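PDB 5U5G: 6-phosphogluconate dehydrogenase from Pseudomonas syringae, which probably catalyses the NADP-dependent interconversion of (2-oxopropyl)phosphonic acid and its 2-hydroxy counterpart, a late step of fosfomycin biosynthesis. Local coordinates for residues Glu180-Ile191 with Ser215-Ala225. Sequence-based numbering, arbitrary orientation.
With 7VD ((2-oxopropyl)phosphonic acid), chain F.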
ATOM      1  N   GLU A 180       4.173   2.169   6.491  1.00 22.38           N
ATOM      2  CA  GLU A 180       2.986   1.552   7.079  1.00 20.50           C
ATOM      3  C   GLU A 180       2.094   2.605   7.711  1.00 18.42           C
ATOM      4  O   GLU A 180       0.879   2.637   7.482  1.00 20.41           O
ATOM      5  CB  GLU A 180       3.391   0.542   8.158  1.00 19.50           C
ATOM      6  CG  GLU A 180       4.216  -0.623   7.671  1.00 17.90           C
ATOM      7  CD  GLU A 180       4.505  -1.629   8.774  1.00 20.70           C
ATOM      8  OE1 GLU A 180       4.362  -1.261   9.957  1.00 17.15           O
ATOM      9  OE2 GLU A 180       4.883  -2.784   8.450  1.00 19.64           O
ATOM     10  N   SER A 181       2.700   3.459   8.538  1.00 18.13           N
ATOM     11  CA  SER A 181       1.950   4.432   9.318  1.00 18.87           C
ATOM     12  C   SER A 181       1.224   5.411   8.410  1.00 18.96           C
ATOM     13  O   SER A 181       0.061   5.756   8.655  1.00 17.34           O
ATOM     14  CB  SER A 181       2.896   5.168  10.269  1.00 19.13           C
ATOM     15  OG  SER A 181       3.703   4.247  10.995  1.00 22.68           O
ATOM     16  N   ILE A 182       1.895   5.861   7.350  1.00 15.47           N
ATOM     17  CA  ILE A 182       1.260   6.765   6.395  1.00 19.52           C
ATOM     18  C   ILE A 182       0.128   6.056   5.660  1.00 18.24           C
ATOM     19  O   ILE A 182      -0.961   6.613   5.484  1.00 19.45           O
ATOM     20  CB  ILE A 182       2.300   7.317   5.405  1.00 17.76           C
ATOM     21  CG1 ILE A 182       3.324   8.182   6.153  1.00 16.81           C
ATOM     22  CG2 ILE A 182       1.582   8.119   4.328  1.00 15.61           C
ATOM     23  CD1 ILE A 182       4.661   8.398   5.385  1.00 19.10           C
ATOM     24  N   ASN A 183       0.384   4.823   5.194  1.00 18.61           N
ATOM     25  CA  ASN A 183      -0.642   4.068   4.483  1.00 18.25           C
ATOM     26  C   ASN A 183      -1.851   3.813   5.370  1.00 19.13           C
ATOM     27  O   ASN A 183      -3.001   3.900   4.912  1.00 20.79           O
ATOM     28  CB  ASN A 183      -0.089   2.722   3.993  1.00 15.78           C
ATOM     29  CG  ASN A 183       1.018   2.880   2.955  1.00 20.64           C
ATOM     30  OD1 ASN A 183       1.260   3.974   2.459  1.00 19.67           O
ATOM     31  ND2 ASN A 183       1.675   1.781   2.619  1.00 17.78           N
ATOM     32  N   LEU A 184      -1.601   3.435   6.628  1.00 19.89           N
ATOM     33  CA  LEU A 184      -2.681   3.120   7.553  1.00 17.99           C
ATOM     34  C   LEU A 184      -3.532   4.345   7.832  1.00 18.03           C
ATOM     35  O   LEU A 184      -4.764   4.277   7.785  1.00 19.34           O
ATOM     36  CB  LEU A 184      -2.109   2.554   8.855  1.00 19.24           C
ATOM     37  CG  LEU A 184      -3.140   2.194   9.945  1.00 20.78           C
ATOM     38  CD1 LEU A 184      -4.180   1.206   9.423  1.00 18.88           C
ATOM     39  CD2 LEU A 184      -2.446   1.620  11.172  1.00 18.29           C
ATOM     40  N   ALA A 185      -2.894   5.481   8.136  1.00 19.22           N
ATOM     41  CA  ALA A 185      -3.666   6.686   8.422  1.00 19.11           C
ATOM     42  C   ALA A 185      -4.445   7.144   7.196  1.00 19.75           C
ATOM     43  O   ALA A 185      -5.591   7.591   7.314  1.00 20.83           O
ATOM     44  CB  ALA A 185      -2.750   7.802   8.919  1.00 20.74           C
ATOM     45  N   GLY A 186      -3.843   7.044   6.010  1.00 19.25           N
ATOM     46  CA  GLY A 186      -4.578   7.377   4.798  1.00 18.34           C
ATOM     47  C   GLY A 186      -5.745   6.437   4.562  1.00 23.09           C
ATOM     48  O   GLY A 186      -6.850   6.870   4.216  1.00 21.33           O
ATOM     49  N   ALA A 187      -5.515   5.129   4.749  1.00 18.84           N
ATOM     50  CA  ALA A 187      -6.575   4.162   4.485  1.00 17.89           C
ATOM     51  C   ALA A 187      -7.750   4.377   5.429  1.00 19.18           C
ATOM     52  O   ALA A 187      -8.910   4.319   5.006  1.00 19.29           O
ATOM     53  CB  ALA A 187      -6.034   2.731   4.591  1.00 15.30           C
ATOM     54  N   ILE A 188      -7.472   4.680   6.703  1.00 19.63           N
ATOM     55  CA  ILE A 188      -8.546   4.961   7.661  1.00 20.23           C
ATOM     56  C   ILE A 188      -9.302   6.234   7.278  1.00 21.83           C
ATOM     57  O   ILE A 188     -10.531   6.315   7.422  1.00 21.31           O
ATOM     58  CB  ILE A 188      -7.981   5.031   9.095  1.00 19.58           C
ATOM     59  CG1 ILE A 188      -7.489   3.653   9.529  1.00 18.92           C
ATOM     60  CG2 ILE A 188      -9.045   5.522  10.084  1.00 21.52           C
ATOM     61  CD1 ILE A 188      -6.863   3.628  10.917  1.00 22.83           C
ATOM     62  N   GLU A 189      -8.595   7.242   6.770  1.00 22.09           N
ATOM     63  CA  GLU A 189      -9.294   8.442   6.324  1.00 21.96           C
ATOM     64  C   GLU A 189     -10.180   8.149   5.121  1.00 21.11           C
ATOM     65  O   GLU A 189     -11.309   8.639   5.036  1.00 20.70           O
ATOM     66  CB  GLU A 189      -8.293   9.547   5.998  1.00 21.05           C
ATOM     67  CG  GLU A 189      -7.700  10.181   7.239  1.00 24.00           C
ATOM     68  CD  GLU A 189      -6.843  11.385   6.916  1.00 20.93           C
ATOM     69  OE1 GLU A 189      -7.037  11.978   5.832  1.00 23.49           O
ATOM     70  OE2 GLU A 189      -5.988  11.746   7.745  1.00 20.81           O
ATOM     71  N   VAL A 190      -9.691   7.334   4.189  1.00 19.59           N
ATOM     72  CA  VAL A 190     -10.453   7.065   2.978  1.00 20.28           C
ATOM     73  C   VAL A 190     -11.669   6.194   3.286  1.00 22.16           C
ATOM     74  O   VAL A 190     -12.778   6.463   2.807  1.00 22.03           O
ATOM     75  CB  VAL A 190      -9.517   6.445   1.928  1.00 19.86           C
ATOM     76  CG1 VAL A 190     -10.285   5.680   0.882  1.00 21.79           C
ATOM     77  CG2 VAL A 190      -8.689   7.568   1.286  1.00 18.95           C
ATOM     78  N   ILE A 191     -11.491   5.162   4.113  1.00 19.68           N
ATOM     79  CA  ILE A 191     -12.623   4.335   4.530  1.00 21.73           C
ATOM     80  C   ILE A 191     -13.651   5.181   5.267  1.00 22.45           C
ATOM     81  O   ILE A 191     -14.860   5.058   5.032  1.00 21.94           O
ATOM     82  CB  ILE A 191     -12.144   3.155   5.397  1.00 19.22           C
ATOM     83  CG1 ILE A 191     -11.268   2.209   4.571  1.00 17.83           C
ATOM     84  CG2 ILE A 191     -13.342   2.419   5.984  1.00 21.28           C
ATOM     85  CD1 ILE A 191     -10.485   1.229   5.403  1.00 20.66           C
ATOM     86  N   SER A 215      -2.862  -1.630  -0.395  1.00 19.16           N
ATOM     87  CA  SER A 215      -1.631  -1.694   0.385  1.00 20.65           C
ATOM     88  C   SER A 215      -1.830  -2.747   1.462  1.00 22.87           C
ATOM     89  O   SER A 215      -2.963  -3.061   1.840  1.00 19.58           O
ATOM     90  CB  SER A 215      -1.262  -0.344   1.025  1.00 18.69           C
ATOM     91  OG  SER A 215      -2.148   0.023   2.079  1.00 20.05           O
ATOM     92  N   ALA A 216      -0.711  -3.296   1.941  1.00 20.63           N
ATOM     93  CA  ALA A 216      -0.766  -4.201   3.084  1.00 21.78           C
ATOM     94  C   ALA A 216      -1.546  -3.590   4.248  1.00 22.06           C
ATOM     95  O   ALA A 216      -2.350  -4.277   4.898  1.00 20.94           O
ATOM     96  CB  ALA A 216       0.657  -4.579   3.515  1.00 21.51           C
ATOM     97  N   TYR A 217      -1.362  -2.291   4.510  1.00 18.01           N
ATOM     98  CA  TYR A 217      -2.052  -1.699   5.650  1.00 18.25           C
ATOM     99  C   TYR A 217      -3.454  -1.198   5.336  1.00 20.10           C
ATOM    100  O   TYR A 217      -4.239  -1.001   6.274  1.00 19.48           O
ATOM    101  CB  TYR A 217      -1.208  -0.583   6.284  1.00 18.62           C
ATOM    102  CG  TYR A 217      -0.501  -1.158   7.487  1.00 22.76           C
ATOM    103  CD1 TYR A 217       0.634  -1.959   7.328  1.00 18.49           C
ATOM    104  CD2 TYR A 217      -1.026  -1.003   8.774  1.00 19.89           C
ATOM    105  CE1 TYR A 217       1.265  -2.545   8.432  1.00 19.68           C
ATOM    106  CE2 TYR A 217      -0.396  -1.578   9.885  1.00 20.37           C
ATOM    107  CZ  TYR A 217       0.748  -2.354   9.705  1.00 23.53           C
ATOM    108  OH  TYR A 217       1.377  -2.933  10.797  1.00 20.60           O
ATOM    109  N   MET A 218      -3.793  -0.993   4.058  1.00 19.79           N
ATOM    110  CA  MET A 218      -5.204  -0.888   3.694  1.00 16.97           C
ATOM    111  C   MET A 218      -5.950  -2.171   4.053  1.00 18.10           C
ATOM    112  O   MET A 218      -7.065  -2.122   4.591  1.00 18.34           O
ATOM    113  CB  MET A 218      -5.346  -0.582   2.199  1.00 17.11           C
ATOM    114  CG  MET A 218      -6.786  -0.697   1.657  1.00 15.40           C
ATOM    115  SD  MET A 218      -8.020   0.469   2.301  1.00 18.84           S
ATOM    116  CE  MET A 218      -7.576   1.963   1.389  1.00 15.62           C
ATOM    117  N   ASP A 219      -5.339  -3.332   3.776  1.00 20.13           N
ATOM    118  CA  ASP A 219      -5.907  -4.606   4.223  1.00 22.05           C
ATOM    119  C   ASP A 219      -6.127  -4.610   5.731  1.00 23.47           C
ATOM    120  O   ASP A 219      -7.189  -5.019   6.214  1.00 22.46           O
ATOM    121  CB  ASP A 219      -4.999  -5.770   3.819  1.00 17.86           C
ATOM    122  CG  ASP A 219      -4.959  -5.991   2.311  1.00 27.61           C
ATOM    123  OD1 ASP A 219      -5.815  -5.429   1.585  1.00 26.48           O
ATOM    124  OD2 ASP A 219      -4.060  -6.725   1.853  1.00 29.26           O
ATOM    125  N   VAL A 220      -5.128  -4.149   6.494  1.00 19.90           N
ATOM    126  CA  VAL A 220      -5.273  -4.088   7.947  1.00 23.09           C
ATOM    127  C   VAL A 220      -6.474  -3.228   8.321  1.00 21.76           C
ATOM    128  O   VAL A 220      -7.308  -3.620   9.142  1.00 22.09           O
ATOM    129  CB  VAL A 220      -3.981  -3.561   8.597  1.00 23.67           C
ATOM    130  CG1 VAL A 220      -4.212  -3.308  10.084  1.00 21.13           C
ATOM    131  CG2 VAL A 220      -2.847  -4.556   8.392  1.00 19.60           C
ATOM    132  N   ALA A 221      -6.578  -2.040   7.717  1.00 19.28           N
ATOM    133  CA  ALA A 221      -7.638  -1.109   8.076  1.00 21.29           C
ATOM    134  C   ALA A 221      -9.008  -1.657   7.692  1.00 23.60           C
ATOM    135  O   ALA A 221      -9.978  -1.509   8.447  1.00 20.19           O
ATOM    136  CB  ALA A 221      -7.388   0.239   7.403  1.00 18.76           C
ATOM    137  N   LEU A 222      -9.096  -2.302   6.523  1.00 21.74           N
ATOM    138  CA  LEU A 222     -10.346  -2.931   6.095  1.00 24.39           C
ATOM    139  C   LEU A 222     -10.712  -4.108   6.987  1.00 23.90           C
ATOM    140  O   LEU A 222     -11.879  -4.272   7.357  1.00 20.97           O
ATOM    141  CB  LEU A 222     -10.233  -3.411   4.655  1.00 20.97           C
ATOM    142  CG  LEU A 222     -10.172  -2.351   3.565  1.00 22.61           C
ATOM    143  CD1 LEU A 222      -9.664  -3.029   2.301  1.00 21.49           C
ATOM    144  CD2 LEU A 222     -11.544  -1.769   3.365  1.00 17.13           C
ATOM    145  N   GLY A 223      -9.737  -4.962   7.305  1.00 23.25           N
ATOM    146  CA  GLY A 223     -10.006  -6.049   8.232  1.00 25.35           C
ATOM    147  C   GLY A 223     -10.535  -5.546   9.560  1.00 26.69           C
ATOM    148  O   GLY A 223     -11.440  -6.146  10.152  1.00 25.67           O
ATOM    149  N   TYR A 224      -9.988  -4.420  10.035  1.00 24.78           N
ATOM    150  CA  TYR A 224     -10.446  -3.814  11.281  1.00 20.52           C
ATOM    151  C   TYR A 224     -11.883  -3.334  11.160  1.00 27.50           C
ATOM    152  O   TYR A 224     -12.700  -3.539  12.072  1.00 23.60           O
ATOM    153  CB  TYR A 224      -9.534  -2.648  11.667  1.00 22.76           C
ATOM    154  CG  TYR A 224      -9.774  -2.080  13.065  1.00 20.72           C
ATOM    155  CD1 TYR A 224      -9.243  -2.707  14.193  1.00 24.71           C
ATOM    156  CD2 TYR A 224     -10.490  -0.901  13.251  1.00 20.17           C
ATOM    157  CE1 TYR A 224      -9.446  -2.182  15.492  1.00 24.50           C
ATOM    158  CE2 TYR A 224     -10.687  -0.361  14.528  1.00 24.69           C
ATOM    159  CZ  TYR A 224     -10.165  -1.012  15.642  1.00 25.26           C
ATOM    160  OH  TYR A 224     -10.360  -0.491  16.904  1.00 26.99           O
ATOM    161  N   ALA A 225     -12.206  -2.658  10.054  1.00 23.01           N
ATOM    162  CA  ALA A 225     -13.560  -2.142   9.891  1.00 25.77           C
ATOM    163  C   ALA A 225     -14.552  -3.273   9.632  1.00 24.93           C
ATOM    164  O   ALA A 225     -15.660  -3.265  10.178  1.00 31.05           O
ATOM    165  CB  ALA A 225     -13.595  -1.105   8.765  1.00 23.37           C
TER
HETATM  166  P1  7VD F 302       4.268  -5.145  10.831  1.00 22.86           P
HETATM  167  C1  7VD F 302       3.922  -4.455  12.474  1.00 25.91           C
HETATM  168  O2  7VD F 302       5.477  -4.552  10.147  1.00 21.90           O
HETATM  169  O3  7VD F 302       4.388  -6.651  10.869  1.00 20.55           O
HETATM  170  O4  7VD F 302       3.004  -4.743  10.112  1.00 26.38           O
HETATM  171  C6  7VD F 302       4.989  -3.572  13.070  1.00 28.38           C
HETATM  172  O7  7VD F 302       6.185  -3.804  12.893  1.00 26.91           O
HETATM  173  C8  7VD F 302       4.493  -2.407  13.882  1.00 29.09           C
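Glu180 lies over one face of the Tyr217 ring, its CB 4.0 Å from the ring centroid in a CH-pi contact offset toward the rim, while Val220 CG2 backs the opposite face from the same helix as the tyrosine. With CG anti to its own carbonyl carbon (chi1 -62°) and the chain extended beyond, the glutamate follows the ring out to the ligand. Tyr217 OH donates to 7VD O4 at 2.5 Å, near the ring plane, and Glu180 OE2 lies 2.5 Å from 7VD O2. Arg239 ties both residues together, by a salt bridge to Glu180 OE1 and a hydrogen bond with Tyr217 OH. Leu184 CB approaches the ring obliquely, 3.7 Å from Tyr217 CD2. Farther along, the small Ala221 is a knob in the hole formed by Leu184, Ala187, Ile188 and Ile191; with Ala187 small too, this is consistent with the 8.2 Å approach of the segment axes, crossing at -44°. Met218 folds back at its last two torsions (chi3 77°), bringing CE to 3.6 Å from Ala187 CB; Ile191 CD1 meets Leu222 CD2. At the N-terminus of helix 216-226, Ser215 is the N-cap, its OG accepting from Met218 N (2.8 Å). This packing joins helices 168-196 and 216-226 in the all-helical C-terminal domain of the 3-hydroxyisobutyrate dehydrogenase family, where Glu180, partway along the long helix, and Tyr217, in the shorter one's first turn, line part of the phosphonate pocket.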